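Local structure of fructose-bisphosphate aldolase (Slackia heliotrinireducens, 4MOZ) at residues V110-D115 with Y178-A183; Y143-G148 with T154-A159; Q161-A166 with L171-W176; G196-A201 with D207-N212. The protein belongs to the DeoC/LacD aldolase family and folds as an eight-stranded TIM barrel, here in an assembly of five chains. One frame throughout, in Å; residues are numbered along the deposited sequence.

Contact 1: residues V110-D115 with Y178-A183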
loop_
_atom_site.group_PDB
_atom_site.type_symbol
_atom_site.label_atom_id
_atom_site.label_comp_id
_atom_site.label_asym_id
_atom_site.label_seq_id
_atom_site.Cartn_x
_atom_site.Cartn_y
_atom_site.Cartn_z
ATOM N N VAL C 110 14.307 -8.171 -16.772
ATOM C CA VAL C 110 15.033 -8.289 -15.519
ATOM C C VAL C 110 15.236 -9.774 -15.257
ATOM O O VAL C 110 14.271 -10.507 -15.047
ATOM C CB VAL C 110 14.274 -7.622 -14.339
ATOM C CG1 VAL C 110 15.021 -7.827 -13.023
ATOM C CG2 VAL C 110 14.062 -6.139 -14.599
ATOM N N LYS C 111 16.488 -10.217 -15.289
ATOM C CA LYS C 111 16.809 -11.620 -15.026
ATOM C C LYS C 111 16.868 -11.886 -13.527
ATOM O O LYS C 111 17.117 -10.974 -12.743
ATOM C CB LYS C 111 18.134 -12.021 -15.689
ATOM C CG LYS C 111 18.255 -11.656 -17.165
ATOM C CD LYS C 111 17.182 -12.316 -18.020
ATOM C CE LYS C 111 17.327 -11.907 -19.480
ATOM N NZ LYS C 111 16.251 -12.491 -20.327
ATOM N N THR C 112 16.636 -13.139 -13.146
ATOM C CA THR C 112 16.682 -13.591 -11.754
ATOM C C THR C 112 17.953 -13.158 -11.023
ATOM O O THR C 112 17.890 -12.699 -9.879
ATOM C CB THR C 112 16.529 -15.124 -11.680
ATOM O OG1 THR C 112 15.266 -15.488 -12.249
ATOM C CG2 THR C 112 16.603 -15.638 -10.227
ATOM N N ALA C 113 19.097 -13.298 -11.695
ATOM C CA ALA C 113 20.398 -12.897 -11.144
ATOM C C ALA C 113 20.436 -11.431 -10.696
ATOM O O ALA C 113 21.154 -11.084 -9.755
ATOM C CB ALA C 113 21.511 -13.185 -12.147
ATOM N N GLN C 114 19.662 -10.582 -11.374
ATOM C CA GLN C 114 19.536 -9.173 -11.005
ATOM C C GLN C 114 18.549 -8.997 -9.851
ATOM O O GLN C 114 18.861 -8.331 -8.860
ATOM C CB GLN C 114 19.103 -8.317 -12.205
ATOM C CG GLN C 114 18.916 -6.840 -11.867
ATOM C CD GLN C 114 18.261 -6.027 -12.974
ATOM O OE1 GLN C 114 18.290 -6.405 -14.147
ATOM N NE2 GLN C 114 17.675 -4.892 -12.604
ATOM N N ASP C 115 17.362 -9.584 -9.995
ATOM C CA ASP C 115 16.301 -9.484 -8.989
ATOM C C ASP C 115 15.304 -10.625 -9.180
ATOM O O ASP C 115 14.991 -10.997 -10.312
ATOM C CB ASP C 115 15.584 -8.128 -9.098
ATOM C CG ASP C 115 14.836 -7.730 -7.816
ATOM O OD1 ASP C 115 15.143 -8.249 -6.716
ATOM O OD2 ASP C 115 13.934 -6.868 -7.911
ATOM N N TYR C 178 5.366 -21.519 -11.162
ATOM C CA TYR C 178 6.750 -21.764 -11.526
ATOM C C TYR C 178 7.669 -21.291 -10.412
ATOM O O TYR C 178 8.024 -20.114 -10.366
ATOM C CB TYR C 178 7.109 -21.009 -12.804
ATOM C CG TYR C 178 6.298 -21.366 -14.025
ATOM C CD1 TYR C 178 6.121 -22.696 -14.414
ATOM C CD2 TYR C 178 5.743 -20.368 -14.819
ATOM C CE1 TYR C 178 5.393 -23.016 -15.546
ATOM C CE2 TYR C 178 5.016 -20.680 -15.952
ATOM C CZ TYR C 178 4.848 -22.001 -16.310
ATOM O OH TYR C 178 4.129 -22.302 -17.440
ATOM N N PRO C 179 8.049 -22.197 -9.496
ATOM C CA PRO C 179 9.011 -21.788 -8.479
ATOM C C PRO C 179 10.274 -21.233 -9.130
ATOM O O PRO C 179 10.959 -21.928 -9.881
ATOM C CB PRO C 179 9.282 -23.084 -7.717
ATOM C CG PRO C 179 7.998 -23.840 -7.838
ATOM C CD PRO C 179 7.511 -23.545 -9.233
ATOM N N ARG C 180 10.544 -19.962 -8.869
ATOM C CA ARG C 180 11.644 -19.265 -9.511
ATOM C C ARG C 180 12.236 -18.233 -8.572
ATOM O O ARG C 180 11.516 -17.510 -7.880
ATOM C CB ARG C 180 11.182 -18.592 -10.806
ATOM C CG ARG C 180 12.322 -18.054 -11.663
ATOM C CD ARG C 180 11.831 -17.603 -13.033
ATOM N NE ARG C 180 11.227 -18.706 -13.778
ATOM C CZ ARG C 180 10.364 -18.564 -14.781
ATOM N NH1 ARG C 180 9.987 -17.353 -15.183
ATOM N NH2 ARG C 180 9.874 -19.642 -15.383
ATOM N N GLY C 181 13.559 -18.165 -8.565
ATOM C CA GLY C 181 14.265 -17.219 -7.730
ATOM C C GLY C 181 15.619 -17.738 -7.305
ATOM O O GLY C 181 15.929 -18.919 -7.466
ATOM N N LYS C 182 16.422 -16.809 -6.801
ATOM C CA LYS C 182 17.660 -17.042 -6.069
ATOM C C LYS C 182 17.613 -18.325 -5.222
ATOM O O LYS C 182 18.522 -19.154 -5.285
ATOM C CB LYS C 182 17.799 -15.838 -5.144
ATOM C CG LYS C 182 19.165 -15.386 -4.707
ATOM C CD LYS C 182 18.897 -14.341 -3.640
ATOM C CE LYS C 182 20.003 -13.324 -3.522
ATOM N NZ LYS C 182 19.474 -12.099 -2.868
ATOM N N ALA C 183 16.538 -18.479 -4.447
ATOM C CA ALA C 183 16.359 -19.615 -3.535
ATOM C C ALA C 183 16.101 -20.933 -4.255
ATOM O O ALA C 183 16.326 -22.003 -3.690
ATOM C CB ALA C 183 15.225 -19.336 -2.557
#
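Thr-112 supplies almost everything that 110-115 brings to 178-183, and its two branches divide the work. The methyl lies over the backbone next to Gly-181: Thr-112 CG2 is 3.7 Å from Gly-181 C and 3.6 Å from Lys-182 N. It gets there because it stands anti to the backbone N (chi1, measured to OG1, is -60°), which turns the hydroxyl to the side of Arg-180. There Thr-112 OG1 meets only the aliphatic part of the arginine, 3.9 Å from Arg-180 CG, in plain packing. The guanidinium looks to another partner, since Arg-180 NE forms a salt bridge with Glu-188. Gly-181 has backbone angles (phi 150°, psi 166°) at which a side chain would be jammed against the preceding carbonyl oxygen, so glycine suits this turn of the chain. The closest CA atoms are Thr-112 CA and Gly-181 CA, 5.9 Å apart. Close by, Lys-182 N is hydrogen-bonded to Asp-116 OD1, a polar tie between the same two loops, which follow strands 99-102 and 172-177. What Thr-112 itself contributes is a small, partly exposed van der Waals touch of methyl on peptide, while the directional bonding of these loops falls to neighbouring residues.

Contact 2: residues Y143-G148 with T154-A159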
loop_
_atom_site.group_PDB
_atom_site.type_symbol
_atom_site.label_atom_id
_atom_site.label_comp_id
_atom_site.label_asym_id
_atom_site.label_seq_id
_atom_site.Cartn_x
_atom_site.Cartn_y
_atom_site.Cartn_z
ATOM N N TYR C 143 -3.453 -16.785 -13.437
ATOM C CA TYR C 143 -2.503 -16.032 -12.623
ATOM C C TYR C 143 -1.230 -16.845 -12.435
ATOM O O TYR C 143 -1.298 -18.056 -12.208
ATOM C CB TYR C 143 -3.123 -15.680 -11.261
ATOM C CG TYR C 143 -2.302 -14.711 -10.442
ATOM C CD1 TYR C 143 -1.329 -15.176 -9.552
ATOM C CD2 TYR C 143 -2.491 -13.329 -10.553
ATOM C CE1 TYR C 143 -0.568 -14.299 -8.800
ATOM C CE2 TYR C 143 -1.733 -12.445 -9.797
ATOM C CZ TYR C 143 -0.770 -12.940 -8.925
ATOM O OH TYR C 143 0.005 -12.087 -8.173
ATOM N N THR C 144 -0.079 -16.180 -12.531
ATOM C CA THR C 144 1.226 -16.819 -12.319
ATOM C C THR C 144 1.810 -16.510 -10.939
ATOM O O THR C 144 1.807 -15.359 -10.505
ATOM C CB THR C 144 2.243 -16.367 -13.384
ATOM O OG1 THR C 144 1.761 -16.729 -14.677
ATOM C CG2 THR C 144 3.606 -17.026 -13.159
ATOM N N LEU C 145 2.322 -17.537 -10.264
ATOM C CA LEU C 145 3.039 -17.356 -8.996
ATOM C C LEU C 145 4.441 -17.928 -9.103
ATOM O O LEU C 145 4.610 -19.065 -9.546
ATOM C CB LEU C 145 2.328 -18.057 -7.835
ATOM C CG LEU C 145 0.932 -17.623 -7.407
ATOM C CD1 LEU C 145 -0.127 -18.470 -8.102
ATOM C CD2 LEU C 145 0.816 -17.750 -5.894
ATOM N N TYR C 146 5.438 -17.140 -8.701
ATOM C CA TYR C 146 6.804 -17.637 -8.574
ATOM C C TYR C 146 7.088 -17.919 -7.107
ATOM O O TYR C 146 7.500 -17.034 -6.362
ATOM C CB TYR C 146 7.831 -16.651 -9.163
ATOM C CG TYR C 146 7.458 -16.160 -10.544
ATOM C CD1 TYR C 146 7.651 -16.961 -11.675
ATOM C CD2 TYR C 146 6.890 -14.902 -10.721
ATOM C CE1 TYR C 146 7.291 -16.511 -12.940
ATOM C CE2 TYR C 146 6.528 -14.447 -11.977
ATOM C CZ TYR C 146 6.728 -15.250 -13.081
ATOM O OH TYR C 146 6.359 -14.783 -14.324
ATOM N N LEU C 147 6.833 -19.153 -6.687
ATOM C CA LEU C 147 7.157 -19.569 -5.326
ATOM C C LEU C 147 8.661 -19.510 -5.141
ATOM O O LEU C 147 9.412 -19.754 -6.085
ATOM C CB LEU C 147 6.642 -20.983 -5.041
ATOM C CG LEU C 147 5.140 -21.237 -5.244
ATOM C CD1 LEU C 147 4.802 -22.690 -4.925
ATOM C CD2 LEU C 147 4.269 -20.289 -4.427
ATOM N N GLY C 148 9.095 -19.155 -3.936
ATOM C CA GLY C 148 10.519 -19.073 -3.631
ATOM C C GLY C 148 11.195 -17.797 -4.096
ATOM O O GLY C 148 12.378 -17.592 -3.828
ATOM N N THR C 154 3.616 -11.282 -2.090
ATOM C CA THR C 154 2.722 -10.408 -2.845
ATOM C C THR C 154 1.840 -11.223 -3.789
ATOM O O THR C 154 0.632 -10.988 -3.879
ATOM C CB THR C 154 3.518 -9.358 -3.644
ATOM O OG1 THR C 154 4.454 -8.711 -2.773
ATOM C CG2 THR C 154 2.587 -8.311 -4.246
HETATM N N MSE C 155 2.449 -12.197 -4.464
HETATM C CA MSE C 155 1.737 -13.034 -5.414
HETATM C C MSE C 155 0.805 -14.029 -4.731
HETATM O O MSE C 155 -0.306 -14.259 -5.215
HETATM C CB MSE C 155 2.716 -13.727 -6.357
HETATM C CG MSE C 155 3.283 -12.777 -7.395
HETATM SE SE MSE C 155 4.671 -13.562 -8.501
HETATM C CE MSE C 155 6.108 -13.664 -7.179
ATOM N N LEU C 156 1.238 -14.600 -3.607
ATOM C CA LEU C 156 0.351 -15.441 -2.797
ATOM C C LEU C 156 -0.936 -14.701 -2.411
ATOM O O LEU C 156 -2.031 -15.254 -2.530
ATOM C CB LEU C 156 1.061 -15.964 -1.539
ATOM C CG LEU C 156 2.027 -17.143 -1.677
ATOM C CD1 LEU C 156 2.744 -17.412 -0.358
ATOM C CD2 LEU C 156 1.313 -18.402 -2.160
ATOM N N ALA C 157 -0.785 -13.453 -1.965
ATOM C CA ALA C 157 -1.905 -12.618 -1.526
ATOM C C ALA C 157 -2.832 -12.248 -2.676
ATOM O O ALA C 157 -4.051 -12.286 -2.525
ATOM C CB ALA C 157 -1.390 -11.360 -0.839
ATOM N N GLU C 158 -2.259 -11.881 -3.820
ATOM C CA GLU C 158 -3.070 -11.577 -4.998
ATOM C C GLU C 158 -3.811 -12.825 -5.479
ATOM O O GLU C 158 -5.014 -12.771 -5.731
ATOM C CB GLU C 158 -2.225 -10.971 -6.128
ATOM C CG GLU C 158 -1.730 -9.557 -5.858
ATOM C CD GLU C 158 -0.946 -8.945 -7.014
ATOM O OE1 GLU C 158 -0.661 -9.634 -8.019
ATOM O OE2 GLU C 158 -0.607 -7.747 -6.916
ATOM N N ALA C 159 -3.103 -13.951 -5.567
ATOM C CA ALA C 159 -3.698 -15.199 -6.064
ATOM C C ALA C 159 -4.838 -15.700 -5.183
ATOM O O ALA C 159 -5.908 -16.028 -5.688
ATOM C CB ALA C 159 -2.643 -16.281 -6.241
#
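In the beta-alpha-beta unit formed by strand 138-145, helix 152-168 and strand 172-177, Tyr-143 and Met-155 belong to the first strand-helix interface, Tyr-143 OH lying 3.4 Å from Met-155 CG. The short segments 143-145 and 154-159 run roughly antiparallel, at 150°, with axes 8.5 Å apart. Tyr-143, its CG anti to the backbone N (chi1 -170°), reaches the helix and crosses Glu-158 at about a right angle. Tyr-143 OH donates a short hydrogen bond of 2.5 Å to Glu-158 OE1, which lies at the ring edge and is met on its anti side; ring and carboxylate planes stand 75° apart. Glu-158 OE1 also accepts from Gln-121 N, so two donors grip this oxygen. Farther down the ring, Tyr-143 CD1 rests 3.7 Å from Ala-159 CB. That same methyl is shared by Leu-145, whose CD2 is 3.8 Å from Ala-159 CB and also 3.8 Å from Leu-156 CD2. Met-155, a selenomethionine bent at its last torsion, makes a Met-aromatic contact: Met-155 SE lies 4.6 Å from the centroid of the Tyr-146 ring, approached obliquely, while CE sits at the ring edge. Beyond the two segments, Leu-145 and Ala-159 also touch Leu-204 of helix 191-204, Tyr-143 packs on Leu-175 of the next strand, and Leu-156 meets Ser-105 of a neighbouring subunit.

Contact 3: residues Q161-A166 with L171-W176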
loop_
_atom_site.group_PDB
_atom_site.type_symbol
_atom_site.label_atom_id
_atom_site.label_comp_id
_atom_site.label_asym_id
_atom_site.label_seq_id
_atom_site.Cartn_x
_atom_site.Cartn_y
_atom_site.Cartn_z
ATOM N N GLN C 161 -6.785 -14.113 -3.070
ATOM C CA GLN C 161 -7.936 -13.219 -3.181
ATOM C C GLN C 161 -8.648 -13.402 -4.517
ATOM O O GLN C 161 -9.886 -13.363 -4.587
ATOM C CB GLN C 161 -7.494 -11.757 -3.005
ATOM C CG GLN C 161 -8.614 -10.723 -3.087
ATOM C CD GLN C 161 -9.575 -10.775 -1.904
ATOM O OE1 GLN C 161 -9.262 -11.332 -0.856
ATOM N NE2 GLN C 161 -10.747 -10.181 -2.069
ATOM N N LEU C 162 -7.857 -13.600 -5.568
ATOM C CA LEU C 162 -8.374 -13.774 -6.915
ATOM C C LEU C 162 -9.223 -15.038 -7.037
ATOM O O LEU C 162 -10.298 -15.014 -7.643
ATOM C CB LEU C 162 -7.222 -13.822 -7.916
ATOM C CG LEU C 162 -7.596 -13.592 -9.377
ATOM C CD1 LEU C 162 -7.873 -12.116 -9.640
ATOM C CD2 LEU C 162 -6.480 -14.101 -10.274
ATOM N N VAL C 163 -8.736 -16.135 -6.461
ATOM C CA VAL C 163 -9.454 -17.408 -6.513
ATOM C C VAL C 163 -10.814 -17.273 -5.835
ATOM O O VAL C 163 -11.835 -17.667 -6.401
ATOM C CB VAL C 163 -8.646 -18.569 -5.890
ATOM C CG1 VAL C 163 -9.491 -19.836 -5.840
ATOM C CG2 VAL C 163 -7.378 -18.828 -6.691
ATOM N N ALA C 164 -10.819 -16.693 -4.637
ATOM C CA ALA C 164 -12.055 -16.442 -3.904
ATOM C C ALA C 164 -13.044 -15.607 -4.724
ATOM O O ALA C 164 -14.226 -15.925 -4.784
ATOM C CB ALA C 164 -11.750 -15.764 -2.582
ATOM N N GLN C 165 -12.549 -14.559 -5.372
ATOM C CA GLN C 165 -13.400 -13.636 -6.117
ATOM C C GLN C 165 -13.919 -14.238 -7.415
ATOM O O GLN C 165 -15.076 -14.010 -7.788
ATOM C CB GLN C 165 -12.664 -12.332 -6.411
ATOM C CG GLN C 165 -12.548 -11.402 -5.216
ATOM C CD GLN C 165 -11.788 -10.128 -5.538
ATOM O OE1 GLN C 165 -12.277 -9.032 -5.288
ATOM N NE2 GLN C 165 -10.592 -10.266 -6.104
ATOM N N ALA C 166 -13.066 -15.002 -8.097
ATOM C CA ALA C 166 -13.457 -15.671 -9.333
ATOM C C ALA C 166 -14.570 -16.683 -9.087
ATOM O O ALA C 166 -15.551 -16.735 -9.834
ATOM C CB ALA C 166 -12.261 -16.341 -9.985
ATOM N N LEU C 171 -16.446 -18.213 -12.176
ATOM C CA LEU C 171 -15.360 -18.340 -13.143
ATOM C C LEU C 171 -14.391 -19.412 -12.681
ATOM O O LEU C 171 -14.159 -19.567 -11.481
ATOM C CB LEU C 171 -14.613 -17.011 -13.289
ATOM C CG LEU C 171 -15.375 -15.827 -13.884
ATOM C CD1 LEU C 171 -14.629 -14.532 -13.600
ATOM C CD2 LEU C 171 -15.604 -16.006 -15.380
ATOM N N ILE C 172 -13.824 -20.156 -13.625
ATOM C CA ILE C 172 -12.789 -21.123 -13.277
ATOM C C ILE C 172 -11.452 -20.401 -13.091
ATOM O O ILE C 172 -11.288 -19.262 -13.536
ATOM C CB ILE C 172 -12.677 -22.288 -14.292
ATOM C CG1 ILE C 172 -12.070 -21.818 -15.615
ATOM C CG2 ILE C 172 -14.035 -22.963 -14.505
ATOM C CD1 ILE C 172 -11.345 -22.910 -16.371
ATOM N N VAL C 173 -10.509 -21.052 -12.412
ATOM C CA VAL C 173 -9.202 -20.453 -12.172
ATOM C C VAL C 173 -8.065 -21.413 -12.491
ATOM O O VAL C 173 -8.006 -22.523 -11.959
ATOM C CB VAL C 173 -9.047 -19.960 -10.718
ATOM C CG1 VAL C 173 -7.697 -19.278 -10.527
ATOM C CG2 VAL C 173 -10.175 -19.006 -10.349
ATOM N N VAL C 174 -7.166 -20.965 -13.361
ATOM C CA VAL C 174 -5.940 -21.690 -13.673
ATOM C C VAL C 174 -4.761 -20.907 -13.091
ATOM O O VAL C 174 -4.582 -19.725 -13.393
ATOM C CB VAL C 174 -5.734 -21.860 -15.198
ATOM C CG1 VAL C 174 -4.477 -22.674 -15.487
ATOM C CG2 VAL C 174 -6.956 -22.506 -15.850
ATOM N N LEU C 175 -3.967 -21.564 -12.252
ATOM C CA LEU C 175 -2.753 -20.955 -11.737
ATOM C C LEU C 175 -1.527 -21.548 -12.413
ATOM O O LEU C 175 -1.368 -22.766 -12.459
ATOM C CB LEU C 175 -2.658 -21.128 -10.219
ATOM C CG LEU C 175 -3.733 -20.465 -9.351
ATOM C CD1 LEU C 175 -3.496 -20.799 -7.885
ATOM C CD2 LEU C 175 -3.774 -18.955 -9.558
ATOM N N TRP C 176 -0.681 -20.685 -12.965
ATOM C CA TRP C 176 0.649 -21.086 -13.394
ATOM C C TRP C 176 1.518 -20.997 -12.186
ATOM O O TRP C 176 1.591 -19.951 -11.554
ATOM C CB TRP C 176 1.192 -20.123 -14.432
ATOM C CG TRP C 176 0.660 -20.293 -15.828
ATOM C CD1 TRP C 176 1.363 -20.716 -16.950
ATOM C CD2 TRP C 176 -0.700 -20.005 -16.311
ATOM N NE1 TRP C 176 0.555 -20.727 -18.057
ATOM C CE2 TRP C 176 -0.695 -20.309 -17.745
ATOM C CE3 TRP C 176 -1.874 -19.549 -15.721
ATOM C CZ2 TRP C 176 -1.829 -20.154 -18.537
ATOM C CZ3 TRP C 176 -3.013 -19.405 -16.522
ATOM C CH2 TRP C 176 -2.990 -19.696 -17.901
#
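Ala-166 and Leu-171 bring helix and returning chain together through their backbones, with Ala-166 CA 5.0 Å from Leu-171 CA just ahead of strand 172-177. Leu-171 N donates to Ala-166 O over 2.9 Å; the bond is nearly straight at hydrogen (163°), yet the donor stands above the carbonyl plane, 41° out of it. The side chains continue the contact up the strand. Ala-166 CB looks toward the sheet and lies 4.1 Å from Leu-171 CB, but its tighter neighbour is Val-173, whose CG2 comes within 3.4 Å of Ala-166 CB, closer than carbons usually pack. The other branch of the valine serves the preceding turn: Val-173 CG1, anti to its own backbone N (chi1 -177°), is 3.9 Å from Val-163 CG2. One valine thus fits its two methyls against residues three apart on a helix, the alanine contact being the tighter of the two. Ala-166 also touches Leu-141 of the adjoining strand, and on the outward side of the helix Ala-164 packs on Ala-127 of a neighbouring subunit. Helix 152-168 returning to the next parallel strand, 172-177, is the second half of a beta-alpha-beta crossover, the repeating step of a TIM barrel.

Contact 4: residues G196-A201 with D207-N212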
loop_
_atom_site.group_PDB
_atom_site.type_symbol
_atom_site.label_atom_id
_atom_site.label_comp_id
_atom_site.label_asym_id
_atom_site.label_seq_id
_atom_site.Cartn_x
_atom_site.Cartn_y
_atom_site.Cartn_z
ATOM N N GLY C 196 5.448 -29.796 -4.983
ATOM C CA GLY C 196 5.176 -28.701 -4.049
ATOM C C GLY C 196 4.296 -27.629 -4.664
ATOM O O GLY C 196 3.297 -27.207 -4.069
ATOM N N ALA C 197 4.671 -27.204 -5.870
ATOM C CA ALA C 197 3.931 -26.198 -6.627
ATOM C C ALA C 197 2.491 -26.640 -6.870
ATOM O O ALA C 197 1.556 -25.860 -6.692
ATOM C CB ALA C 197 4.636 -25.916 -7.948
ATOM N N ALA C 198 2.324 -27.900 -7.265
ATOM C CA ALA C 198 1.004 -28.466 -7.515
ATOM C C ALA C 198 0.121 -28.455 -6.268
ATOM O O ALA C 198 -1.065 -28.135 -6.350
ATOM C CB ALA C 198 1.130 -29.876 -8.069
ATOM N N GLY C 199 0.705 -28.789 -5.118
ATOM C CA GLY C 199 -0.023 -28.788 -3.846
ATOM C C GLY C 199 -0.467 -27.407 -3.385
ATOM O O GLY C 199 -1.543 -27.255 -2.796
ATOM N N VAL C 200 0.356 -26.396 -3.657
ATOM C CA VAL C 200 0.022 -25.017 -3.292
ATOM C C VAL C 200 -1.239 -24.547 -4.021
ATOM O O VAL C 200 -2.122 -23.924 -3.414
ATOM C CB VAL C 200 1.200 -24.050 -3.553
ATOM C CG1 VAL C 200 0.756 -22.595 -3.461
ATOM C CG2 VAL C 200 2.333 -24.325 -2.575
ATOM N N ALA C 201 -1.324 -24.870 -5.313
ATOM C CA ALA C 201 -2.469 -24.480 -6.136
ATOM C C ALA C 201 -3.790 -24.971 -5.549
ATOM O O ALA C 201 -4.793 -24.247 -5.571
ATOM C CB ALA C 201 -2.300 -24.982 -7.556
ATOM N N ASP C 207 -8.849 -24.382 -9.766
ATOM C CA ASP C 207 -9.470 -25.474 -10.499
ATOM C C ASP C 207 -8.432 -26.288 -11.263
ATOM O O ASP C 207 -8.541 -27.516 -11.362
ATOM C CB ASP C 207 -10.519 -24.919 -11.452
ATOM C CG ASP C 207 -11.622 -24.204 -10.724
ATOM O OD1 ASP C 207 -12.295 -24.848 -9.888
ATOM O OD2 ASP C 207 -11.793 -22.992 -10.954
ATOM N N PHE C 208 -7.432 -25.592 -11.802
ATOM C CA PHE C 208 -6.331 -26.213 -12.524
ATOM C C PHE C 208 -5.011 -25.560 -12.148
ATOM O O PHE C 208 -4.974 -24.380 -11.792
ATOM C CB PHE C 208 -6.541 -26.116 -14.042
ATOM C CG PHE C 208 -7.724 -26.894 -14.541
ATOM C CD1 PHE C 208 -7.615 -28.254 -14.814
ATOM C CD2 PHE C 208 -8.953 -26.268 -14.735
ATOM C CE1 PHE C 208 -8.710 -28.977 -15.265
ATOM C CE2 PHE C 208 -10.049 -26.984 -15.192
ATOM C CZ PHE C 208 -9.927 -28.339 -15.458
ATOM N N VAL C 209 -3.934 -26.337 -12.222
ATOM C CA VAL C 209 -2.589 -25.832 -11.982
ATOM C C VAL C 209 -1.681 -26.202 -13.152
ATOM O O VAL C 209 -1.627 -27.365 -13.567
ATOM C CB VAL C 209 -1.999 -26.328 -10.635
ATOM C CG1 VAL C 209 -2.056 -27.846 -10.512
ATOM C CG2 VAL C 209 -0.573 -25.822 -10.442
ATOM N N LYS C 210 -0.992 -25.202 -13.693
ATOM C CA LYS C 210 -0.026 -25.418 -14.759
ATOM C C LYS C 210 1.384 -25.403 -14.180
ATOM O O LYS C 210 1.792 -24.427 -13.565
ATOM C CB LYS C 210 -0.216 -24.370 -15.876
ATOM C CG LYS C 210 0.990 -24.068 -16.758
ATOM C CD LYS C 210 1.574 -25.263 -17.493
ATOM C CE LYS C 210 2.685 -24.804 -18.432
ATOM N NZ LYS C 210 3.918 -25.628 -18.342
ATOM N N VAL C 211 2.104 -26.503 -14.369
ATOM C CA VAL C 211 3.481 -26.640 -13.886
ATOM C C VAL C 211 4.403 -27.043 -15.031
ATOM O O VAL C 211 3.940 -27.458 -16.088
ATOM C CB VAL C 211 3.603 -27.697 -12.754
ATOM C CG1 VAL C 211 2.866 -27.251 -11.496
ATOM C CG2 VAL C 211 3.109 -29.063 -13.220
ATOM N N ASN C 212 5.707 -26.912 -14.820
ATOM C CA ASN C 212 6.691 -27.482 -15.727
ATOM C C ASN C 212 6.739 -28.994 -15.564
ATOM O O ASN C 212 6.449 -29.505 -14.474
ATOM C CB ASN C 212 8.077 -26.916 -15.434
ATOM C CG ASN C 212 8.253 -25.511 -15.954
ATOM O OD1 ASN C 212 7.853 -25.201 -17.077
ATOM N ND2 ASN C 212 8.860 -24.651 -15.140
#
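Ala-201 and Val-209 form the tightest point between helix 191-204 and strand 208-210, whose short segments lie 8.3 Å apart at their axes and run at 151° to each other. The chain enters this stretch at Asp-207, which faces away from the helix and is fixed by other partners: its carboxylate is hydrogen-bonded to Tyr-23 OH, His-167 NE2 and Val-173 N, and pairs with Arg-89 of a neighbouring subunit. Phe-208 likewise turns from the helix, onto Val-239 of the next strand. Val-209 points toward the helix. Val-209 CB is 3.4 Å from Ala-201 CB, and Val-209 CG2, set anti to the backbone N while CG1 takes the crowded position between N and carbonyl carbon (chi1 53°), is 3.5 Å from that same methyl. Both distances are shorter than usual carbon packing. One turn back along the helix, CG2 also lies 4.2 Å from Ala-198 CA. Lys-210 alternates to the barrel side, where it touches Trp-176 and Tyr-178; its NZ donates to Val-211 O over 2.9 Å, from well above the carbonyl plane. Val-211 returns to the helix more loosely, Val-211 CG1 being 4.2 Å from Ala-197 CB. The side chains that meet across the interface are all apolar, alanine methyls against valine branches. Such short side chains let helix and strand approach closely, while the polar groups of Asp-207 and Lys-210 are directed to partners off this surface.

Overall arrangement
Contacts 2, 3 and 4 are buried helix-on-strand packing in the barrel wall; contact 1 lies farther out, about 22 Å from the chain centre to its own centre, between two partly exposed loops. Contacts 2 and 3 share helix 152-168 and hold the two halves of one beta-alpha-beta unit, contact 4 is the second half of the next, and strands 138-145, 172-177 and 208-210 are successive neighbours in the sheet. Contact 1 meets contact 2 by backbone pairing where strand 172-177 runs out into its loop. Chemically, contact 2 mixes aromatic, selenium and carboxylate groups, contacts 3 and 4 pack alanine against valine, contact 3 adding a backbone hydrogen bond, and contact 1 relies on one threonine methyl.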